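Local atomic coordinates of xylose isomerase domain protein (Alicyclobacillus acidocaldarius subsp. acidocaldarius, PDB entry 3U0H), a protein that probably acts as an isomerase of the xylose isomerase-like TIM-barrel family, although its substrate is not established. Residues P77-E82 and A121-Q126; R89-A94 and L132-R137. All blocks are in the same frame, centred on the assembly; numbering follows the deposited sequence.

Interaction 1: residues P77-E82 and A121-Q126; sequences PVFLRE and ARRIRQ
The ring of F79 lies flat against the extended side chain of R123. CD of R123 sits over the ring centre, 3.8 Å from the centroid and almost on the ring normal, a CH-pi contact. The guanidinium follows on the same face, shifted toward the CB of F79. It stacks on the ring with the planes 5° apart and the centres 4.5 Å apart. The two side chains run past each other in opposite directions. CG of F79 is anti to the backbone N (chi1 167°), which starts the ring toward helix 113-131. At the ring edge, in its plane, OE1 of Q126 comes 3.3 Å from CE2 of F79. That oxygen accepts a hydrogen bond from NH1 of R122, 2.8 Å long with an N-H...O angle of 160°. The donor is tilted from the carbonyl plane of Q126. L80 adds a looser contact, its CD2 4.4 Å from NE2 of Q126. The charged ends are held from outside: E76 forms salt bridges with both R122 and R123, and the backbone oxygen of D74 takes NH1 of R123. R122 also pairs with E167 of a second subunit. An alanine at F79 would probably leave the flank of R123 without its stacking partner and open a gap beside Q126. The segments' axes stay 11.7 Å apart, and long side chains bridge the distance. This cation-pi stack joins helices 76-84 and 113-131, nearly parallel where they meet, on the outside of a TIM barrel.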
ATOM      1  N   PRO A  77     -23.374   0.056  -4.094  1.00 26.32           N
ATOM      2  CA  PRO A  77     -23.684  -1.172  -3.353  1.00 24.54           C
ATOM      3  C   PRO A  77     -23.637  -2.422  -4.261  1.00 24.21           C
ATOM      4  O   PRO A  77     -23.227  -3.467  -3.805  1.00 23.26           O
ATOM      5  CB  PRO A  77     -25.105  -0.933  -2.841  1.00 24.83           C
ATOM      6  CG  PRO A  77     -25.357   0.546  -3.000  1.00 25.98           C
ATOM      7  CD  PRO A  77     -24.574   0.915  -4.214  1.00 24.65           C
ATOM      8  N   VAL A  78     -24.044  -2.311  -5.519  1.00 21.48           N
ATOM      9  CA  VAL A  78     -24.027  -3.481  -6.415  1.00 21.69           C
ATOM     10  C   VAL A  78     -22.584  -3.780  -6.801  1.00 25.47           C
ATOM     11  O   VAL A  78     -22.160  -4.943  -6.809  1.00 29.54           O
ATOM     12  CB  VAL A  78     -24.929  -3.258  -7.657  1.00 21.60           C
ATOM     13  CG1 VAL A  78     -24.819  -4.416  -8.660  1.00 20.83           C
ATOM     14  CG2 VAL A  78     -26.397  -2.986  -7.239  1.00 17.80           C
ATOM     15  N   PHE A  79     -21.820  -2.721  -7.098  1.00 25.64           N
ATOM     16  CA  PHE A  79     -20.428  -2.873  -7.436  1.00 25.60           C
ATOM     17  C   PHE A  79     -19.670  -3.554  -6.296  1.00 24.80           C
ATOM     18  O   PHE A  79     -18.951  -4.526  -6.519  1.00 25.61           O
ATOM     19  CB  PHE A  79     -19.733  -1.528  -7.807  1.00 23.89           C
ATOM     20  CG  PHE A  79     -18.248  -1.641  -7.859  1.00 21.61           C
ATOM     21  CD1 PHE A  79     -17.655  -2.349  -8.871  1.00 23.08           C
ATOM     22  CD2 PHE A  79     -17.459  -1.144  -6.841  1.00 22.53           C
ATOM     23  CE1 PHE A  79     -16.292  -2.528  -8.914  1.00 23.97           C
ATOM     24  CE2 PHE A  79     -16.090  -1.300  -6.881  1.00 24.15           C
ATOM     25  CZ  PHE A  79     -15.504  -1.993  -7.941  1.00 24.45           C
ATOM     26  N   LEU A  80     -19.803  -3.038  -5.092  1.00 23.96           N
ATOM     27  CA  LEU A  80     -19.095  -3.658  -3.969  1.00 26.44           C
ATOM     28  C   LEU A  80     -19.451  -5.129  -3.781  1.00 25.52           C
ATOM     29  O   LEU A  80     -18.585  -5.964  -3.429  1.00 26.31           O
ATOM     30  CB  LEU A  80     -19.290  -2.901  -2.661  1.00 24.99           C
ATOM     31  CG  LEU A  80     -18.601  -1.515  -2.640  1.00 26.40           C
ATOM     32  CD1 LEU A  80     -18.990  -0.676  -1.399  1.00 25.88           C
ATOM     33  CD2 LEU A  80     -17.070  -1.587  -2.828  1.00 23.41           C
ATOM     34  N   ARG A  81     -20.691  -5.454  -4.029  1.00 25.24           N
ATOM     35  CA  ARG A  81     -21.193  -6.804  -3.884  0.50 26.57           C
ATOM     36  C   ARG A  81     -20.531  -7.698  -4.925  1.00 26.19           C
ATOM     37  O   ARG A  81     -20.009  -8.752  -4.641  1.00 26.88           O
ATOM     38  CB  ARG A  81     -22.723  -6.761  -4.052  0.50 28.14           C
ATOM     39  CG  ARG A  81     -23.477  -8.080  -3.861  0.50 29.55           C
ATOM     40  CD  ARG A  81     -24.992  -7.871  -3.997  0.50 29.05           C
ATOM     41  NE  ARG A  81     -25.431  -6.659  -3.292  0.50 30.50           N
ATOM     42  CZ  ARG A  81     -26.298  -5.770  -3.785  0.50 29.70           C
ATOM     43  NH1 ARG A  81     -26.853  -5.932  -4.998  0.50 27.47           N
ATOM     44  NH2 ARG A  81     -26.584  -4.703  -3.067  0.50 29.81           N
ATOM     45  N   GLU A  82     -20.556  -7.240  -6.166  1.00 25.32           N
ATOM     46  CA  GLU A  82     -19.942  -8.019  -7.246  1.00 24.40           C
ATOM     47  C   GLU A  82     -18.417  -8.122  -7.078  1.00 24.06           C
ATOM     48  O   GLU A  82     -17.796  -9.153  -7.468  1.00 21.73           O
ATOM     49  CB  GLU A  82     -20.324  -7.433  -8.597  1.00 27.60           C
ATOM     50  CG  GLU A  82     -21.832  -7.483  -8.871  1.00 26.60           C
ATOM     51  CD  GLU A  82     -22.329  -8.913  -8.867  1.00 30.87           C
ATOM     52  OE1 GLU A  82     -21.658  -9.764  -9.496  1.00 31.09           O
ATOM     53  OE2 GLU A  82     -23.357  -9.202  -8.191  1.00 32.96           O
ATOM     54  N   ALA A 121     -11.035   4.898 -12.010  1.00 20.87           N
ATOM     55  CA  ALA A 121      -9.644   4.628 -11.551  1.00 20.45           C
ATOM     56  C   ALA A 121      -9.702   3.848 -10.251  1.00 19.87           C
ATOM     57  O   ALA A 121      -9.017   2.824 -10.079  1.00 21.02           O
ATOM     58  CB  ALA A 121      -8.830   5.913 -11.341  1.00 18.04           C
ATOM     59  N   ARG A 122     -10.545   4.288  -9.346  1.00 19.90           N
ATOM     60  CA  ARG A 122     -10.574   3.681  -8.010  1.00 20.81           C
ATOM     61  C   ARG A 122     -11.145   2.258  -8.015  1.00 21.16           C
ATOM     62  O   ARG A 122     -10.731   1.414  -7.256  1.00 23.88           O
ATOM     63  CB  ARG A 122     -11.326   4.581  -7.032  1.00 20.03           C
ATOM     64  CG  ARG A 122     -11.453   4.008  -5.618  1.00 20.52           C
ATOM     65  CD  ARG A 122     -12.744   3.228  -5.407  1.00 22.12           C
ATOM     66  NE  ARG A 122     -13.995   3.956  -5.693  1.00 21.87           N
ATOM     67  CZ  ARG A 122     -15.226   3.425  -5.628  1.00 23.93           C
ATOM     68  NH1 ARG A 122     -15.422   2.136  -5.340  1.00 23.80           N
ATOM     69  NH2 ARG A 122     -16.279   4.200  -5.854  1.00 25.37           N
ATOM     70  N   ARG A 123     -12.127   2.000  -8.852  1.00 21.92           N
ATOM     71  CA  ARG A 123     -12.787   0.679  -8.887  1.00 20.33           C
ATOM     72  C   ARG A 123     -11.934  -0.391  -9.582  1.00 19.68           C
ATOM     73  O   ARG A 123     -11.983  -1.564  -9.236  1.00 19.61           O
ATOM     74  CB  ARG A 123     -14.140   0.802  -9.609  1.00 20.87           C
ATOM     75  CG  ARG A 123     -15.210   1.511  -8.808  1.00 22.02           C
ATOM     76  CD  ARG A 123     -16.538   1.567  -9.540  1.00 21.03           C
ATOM     77  NE  ARG A 123     -17.627   2.043  -8.710  1.00 20.32           N
ATOM     78  CZ  ARG A 123     -18.919   1.984  -9.063  1.00 21.14           C
ATOM     79  NH1 ARG A 123     -19.296   1.428 -10.246  1.00 21.50           N
ATOM     80  NH2 ARG A 123     -19.847   2.466  -8.245  1.00 19.52           N
ATOM     81  N   ILE A 124     -11.206   0.031 -10.594  1.00 18.30           N
ATOM     82  CA  ILE A 124     -10.260  -0.818 -11.309  1.00 18.23           C
ATOM     83  C   ILE A 124      -9.122  -1.187 -10.384  1.00 18.24           C
ATOM     84  O   ILE A 124      -8.654  -2.322 -10.407  1.00 19.56           O
ATOM     85  CB  ILE A 124      -9.716  -0.133 -12.600  1.00 18.11           C
ATOM     86  CG1 ILE A 124     -10.869   0.017 -13.635  1.00 18.03           C
ATOM     87  CG2 ILE A 124      -8.586  -0.964 -13.215  1.00 16.47           C
ATOM     88  CD1 ILE A 124     -10.533   0.665 -14.977  1.00 15.54           C
ATOM     89  N   ARG A 125      -8.700  -0.231  -9.555  1.00 18.69           N
ATOM     90  CA  ARG A 125      -7.674  -0.436  -8.532  1.00 16.68           C
ATOM     91  C   ARG A 125      -8.169  -1.506  -7.552  1.00 17.25           C
ATOM     92  O   ARG A 125      -7.435  -2.452  -7.205  1.00 17.46           O
ATOM     93  CB  ARG A 125      -7.396   0.887  -7.801  1.00 16.10           C
ATOM     94  CG  ARG A 125      -6.423   0.789  -6.654  1.00 17.50           C
ATOM     95  CD  ARG A 125      -6.462   2.083  -5.787  1.00 18.74           C
ATOM     96  NE  ARG A 125      -6.353   3.246  -6.644  1.00 20.32           N
ATOM     97  CZ  ARG A 125      -6.879   4.466  -6.477  1.00 20.38           C
ATOM     98  NH1 ARG A 125      -7.571   4.799  -5.417  1.00 17.32           N
ATOM     99  NH2 ARG A 125      -6.666   5.370  -7.457  1.00 20.85           N
ATOM    100  N   GLN A 126      -9.390  -1.319  -7.054  1.00 17.66           N
ATOM    101  CA  GLN A 126     -10.016  -2.305  -6.155  1.00 18.10           C
ATOM    102  C   GLN A 126     -10.081  -3.686  -6.834  1.00 18.37           C
ATOM    103  O   GLN A 126      -9.788  -4.692  -6.220  1.00 19.93           O
ATOM    104  CB  GLN A 126     -11.378  -1.832  -5.692  1.00 18.79           C
ATOM    105  CG  GLN A 126     -11.346  -0.694  -4.667  1.00 19.69           C
ATOM    106  CD  GLN A 126     -12.749  -0.212  -4.273  1.00 20.32           C
ATOM    107  OE1 GLN A 126     -13.606   0.012  -5.112  1.00 21.23           O
ATOM    108  NE2 GLN A 126     -12.975  -0.072  -3.002  1.00 20.23           N
TER

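Interaction 2: residues R89-A94 and L132-R137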
ATOM      1  N   ARG A  89     -14.847 -16.411  -8.313  1.00 23.13           N
ATOM      2  CA  ARG A  89     -14.983 -16.491  -9.776  1.00 25.36           C
ATOM      3  C   ARG A  89     -13.598 -16.466 -10.428  1.00 24.46           C
ATOM      4  O   ARG A  89     -13.316 -17.265 -11.336  1.00 27.03           O
ATOM      5  CB  ARG A  89     -15.851 -15.364 -10.352  1.00 23.88           C
ATOM      6  CG  ARG A  89     -17.257 -15.382  -9.821  1.00 23.53           C
ATOM      7  CD  ARG A  89     -18.110 -14.193 -10.295  1.00 24.69           C
ATOM      8  NE  ARG A  89     -19.436 -14.334  -9.745  1.00 24.22           N
ATOM      9  CZ  ARG A  89     -20.319 -13.362  -9.540  1.00 27.33           C
ATOM     10  NH1 ARG A  89     -21.493 -13.683  -9.042  1.00 27.16           N
ATOM     11  NH2 ARG A  89     -20.059 -12.091  -9.822  1.00 28.20           N
ATOM     12  N   ALA A  90     -12.717 -15.605  -9.953  1.00 18.97           N
ATOM     13  CA  ALA A  90     -11.361 -15.671 -10.506  1.00 19.83           C
ATOM     14  C   ALA A  90     -10.639 -16.996 -10.181  1.00 20.42           C
ATOM     15  O   ALA A  90      -9.870 -17.484 -11.023  1.00 20.70           O
ATOM     16  CB  ALA A  90     -10.527 -14.488 -10.113  1.00 16.79           C
ATOM     17  N   ARG A  91     -10.849 -17.591  -8.996  1.00 20.44           N
ATOM     18  CA  ARG A  91     -10.106 -18.812  -8.677  1.00 19.68           C
ATOM     19  C   ARG A  91     -10.597 -19.962  -9.583  1.00 20.89           C
ATOM     20  O   ARG A  91      -9.815 -20.774 -10.029  1.00 23.62           O
ATOM     21  CB  ARG A  91     -10.300 -19.230  -7.234  1.00 21.27           C
ATOM     22  CG  ARG A  91      -9.709 -18.346  -6.140  1.00 21.71           C
ATOM     23  CD  ARG A  91     -10.141 -18.787  -4.725  1.00 19.66           C
ATOM     24  NE  ARG A  91      -9.488 -17.941  -3.743  1.00 19.27           N
ATOM     25  CZ  ARG A  91     -10.047 -16.944  -3.069  1.00 22.52           C
ATOM     26  NH1 ARG A  91     -11.347 -16.668  -3.144  1.00 26.20           N
ATOM     27  NH2 ARG A  91      -9.314 -16.226  -2.255  1.00 22.65           N
ATOM     28  N   LEU A  92     -11.894 -20.026  -9.849  1.00 23.67           N
ATOM     29  CA  LEU A  92     -12.452 -21.065 -10.683  1.00 24.09           C
ATOM     30  C   LEU A  92     -11.777 -20.892 -12.053  1.00 23.64           C
ATOM     31  O   LEU A  92     -11.291 -21.833 -12.614  1.00 20.95           O
ATOM     32  CB  LEU A  92     -13.971 -20.982 -10.753  1.00 25.26           C
ATOM     33  CG  LEU A  92     -14.608 -21.851 -11.877  1.00 30.36           C
ATOM     34  CD1 LEU A  92     -14.296 -23.362 -11.706  1.00 30.25           C
ATOM     35  CD2 LEU A  92     -16.127 -21.616 -12.018  1.00 29.79           C
ATOM     36  N   CYS A  93     -11.650 -19.672 -12.544  1.00 23.72           N
ATOM     37  CA  CYS A  93     -11.082 -19.527 -13.877  1.00 24.70           C
ATOM     38  C   CYS A  93      -9.607 -19.830 -13.885  1.00 24.76           C
ATOM     39  O   CYS A  93      -9.113 -20.394 -14.877  1.00 27.75           O
ATOM     40  CB  CYS A  93     -11.354 -18.141 -14.469  1.00 25.16           C
ATOM     41  SG  CYS A  93     -13.107 -17.883 -14.850  1.00 27.27           S
ATOM     42  N   ALA A  94      -8.896 -19.477 -12.809  1.00 22.81           N
ATOM     43  CA  ALA A  94      -7.448 -19.855 -12.688  1.00 24.74           C
ATOM     44  C   ALA A  94      -7.245 -21.377 -12.855  1.00 26.59           C
ATOM     45  O   ALA A  94      -6.310 -21.815 -13.520  1.00 24.72           O
ATOM     46  CB  ALA A  94      -6.833 -19.382 -11.337  1.00 24.04           C
ATOM     47  N   LEU A 132      -4.388  -9.579  -6.693  1.00 17.84           N
ATOM     48  CA  LEU A 132      -2.969  -9.730  -6.372  1.00 18.26           C
ATOM     49  C   LEU A 132      -2.665 -11.077  -5.710  1.00 17.99           C
ATOM     50  O   LEU A 132      -1.678 -11.637  -6.062  1.00 18.75           O
ATOM     51  CB  LEU A 132      -2.444  -8.564  -5.505  1.00 19.13           C
ATOM     52  CG  LEU A 132      -2.419  -7.184  -6.202  1.00 21.23           C
ATOM     53  CD1 LEU A 132      -2.155  -5.987  -5.244  1.00 21.56           C
ATOM     54  CD2 LEU A 132      -1.378  -7.230  -7.332  1.00 21.68           C
ATOM     55  N   PRO A 133      -3.549 -11.620  -4.797  1.00 19.19           N
ATOM     56  CA  PRO A 133      -3.211 -12.876  -4.163  1.00 19.12           C
ATOM     57  C   PRO A 133      -3.195 -14.061  -5.099  1.00 22.38           C
ATOM     58  O   PRO A 133      -2.583 -15.101  -4.752  1.00 21.17           O
ATOM     59  CB  PRO A 133      -4.299 -13.078  -3.123  1.00 20.81           C
ATOM     60  CG  PRO A 133      -4.940 -11.733  -2.908  1.00 20.35           C
ATOM     61  CD  PRO A 133      -4.755 -10.998  -4.192  1.00 18.83           C
ATOM     62  N   LEU A 134      -3.818 -13.899  -6.269  1.00 22.98           N
ATOM     63  CA  LEU A 134      -4.039 -15.000  -7.180  1.00 24.80           C
ATOM     64  C   LEU A 134      -2.988 -14.972  -8.249  1.00 25.97           C
ATOM     65  O   LEU A 134      -2.911 -15.862  -9.069  1.00 26.10           O
ATOM     66  CB  LEU A 134      -5.440 -14.881  -7.819  1.00 25.87           C
ATOM     67  CG  LEU A 134      -6.598 -14.566  -6.848  1.00 27.23           C
ATOM     68  CD1 LEU A 134      -7.939 -14.407  -7.586  1.00 25.64           C
ATOM     69  CD2 LEU A 134      -6.666 -15.622  -5.727  1.00 25.32           C
ATOM     70  N   GLY A 135      -2.157 -13.947  -8.245  1.00 26.16           N
ATOM     71  CA  GLY A 135      -1.156 -13.834  -9.301  1.00 26.86           C
ATOM     72  C   GLY A 135      -1.808 -13.579 -10.648  1.00 26.07           C
ATOM     73  O   GLY A 135      -1.484 -14.204 -11.654  1.00 29.41           O
HETATM   74  N   MSE A 136      -2.778 -12.697 -10.679  1.00 27.58           N
HETATM   75  CA  MSE A 136      -3.463 -12.439 -11.940  1.00 25.70           C
HETATM   76  C   MSE A 136      -3.352 -10.961 -12.283  1.00 25.51           C
HETATM   77  O   MSE A 136      -3.240 -10.059 -11.409  1.00 22.89           O
HETATM   78  CB  MSE A 136      -4.892 -12.942 -11.863  1.00 27.83           C
HETATM   79  CG  MSE A 136      -5.058 -14.477 -11.928  1.00 29.10           C
HETATM   80 SE   MSE A 136      -6.914 -15.050 -11.570  1.00 29.13          SE
HETATM   81  CE  MSE A 136      -7.606 -15.367 -13.374  1.00 25.87           C
ATOM     82  N   ARG A 137      -3.307 -10.701 -13.567  1.00 24.67           N
ATOM     83  CA  ARG A 137      -3.239  -9.319 -14.012  1.00 23.32           C
ATOM     84  C   ARG A 137      -4.530  -8.900 -14.689  1.00 23.46           C
ATOM     85  O   ARG A 137      -5.263  -9.736 -15.255  1.00 24.26           O
ATOM     86  CB  ARG A 137      -2.058  -9.117 -14.972  1.00 23.98           C
ATOM     87  CG  ARG A 137      -0.648  -9.200 -14.368  1.00 25.11           C
ATOM     88  CD  ARG A 137       0.419  -9.470 -15.451  1.00 26.01           C
ATOM     89  NE  ARG A 137       0.192 -10.781 -16.084  1.00 26.68           N
ATOM     90  CZ  ARG A 137       0.385 -11.074 -17.356  1.00 26.20           C
ATOM     91  NH1 ARG A 137       0.820 -10.202 -18.221  1.00 29.37           N
ATOM     92  NH2 ARG A 137       0.130 -12.277 -17.760  1.00 29.67           N
TER
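L134 has CG anti to its carbonyl carbon (chi1 -46°), on the side of helix 86-95. M136, deposited as selenomethionine, starts the same way. Its chain then bends at chi3, 100°, where CE turns off beside the helix. CD1 of L134 rests 3.6 Å from CB of A90. SE of M136 meets the same methyl, 3.9 Å from CB of A90. A90 is thus touched by both L134 and M136. SE also lies 4.3 Å from CB of A94, one turn further along the helix. CE of M136 comes 3.9 Å from the backbone O of A90, an oxygen that already accepts the hydrogen bond from N of A94. The other methyl of L134, CD2, packs against the aliphatic part of R91, 4.1 Å from its CG. These two side chains cross at about a right angle. The charged end of R91 is taken up elsewhere, by D88 and by E199 of a third subunit. G135 separates L134 from M136. Its positive phi turns the chain between them, and both neighbours still point toward the helix. The segment links helix 113-131 to strand 137-141, so the contact seats a barrel turn against a neighbouring helix. A90 also touches L66 of strand 62-67, which ties the helix to the barrel wall. The meeting surfaces are methyls, a selenium and an arginine stem. Cohesion across them therefore probably rests on close packing and exclusion of water, while the charged end of R91 pairs outside the two segments.

How the interactions relate
Both contacts join the region of helices 76-84 and 86-95 to the part of the chain built on helix 113-131. Interaction 1 meets that long helix within its length; interaction 2 meets the loop after it, leading into strand 137-141. Their centres are 16 Å apart. Interaction 1 lies farther from the middle of the chain and is partly buried, with arginines, an amide and an aromatic ring. Interaction 2 is buried and mostly apolar. The two are tied directly: OE1 of E82 and NH2 of R89 form a 2.8 Å salt bridge between the successive helices. Each also borders a different neighbouring subunit.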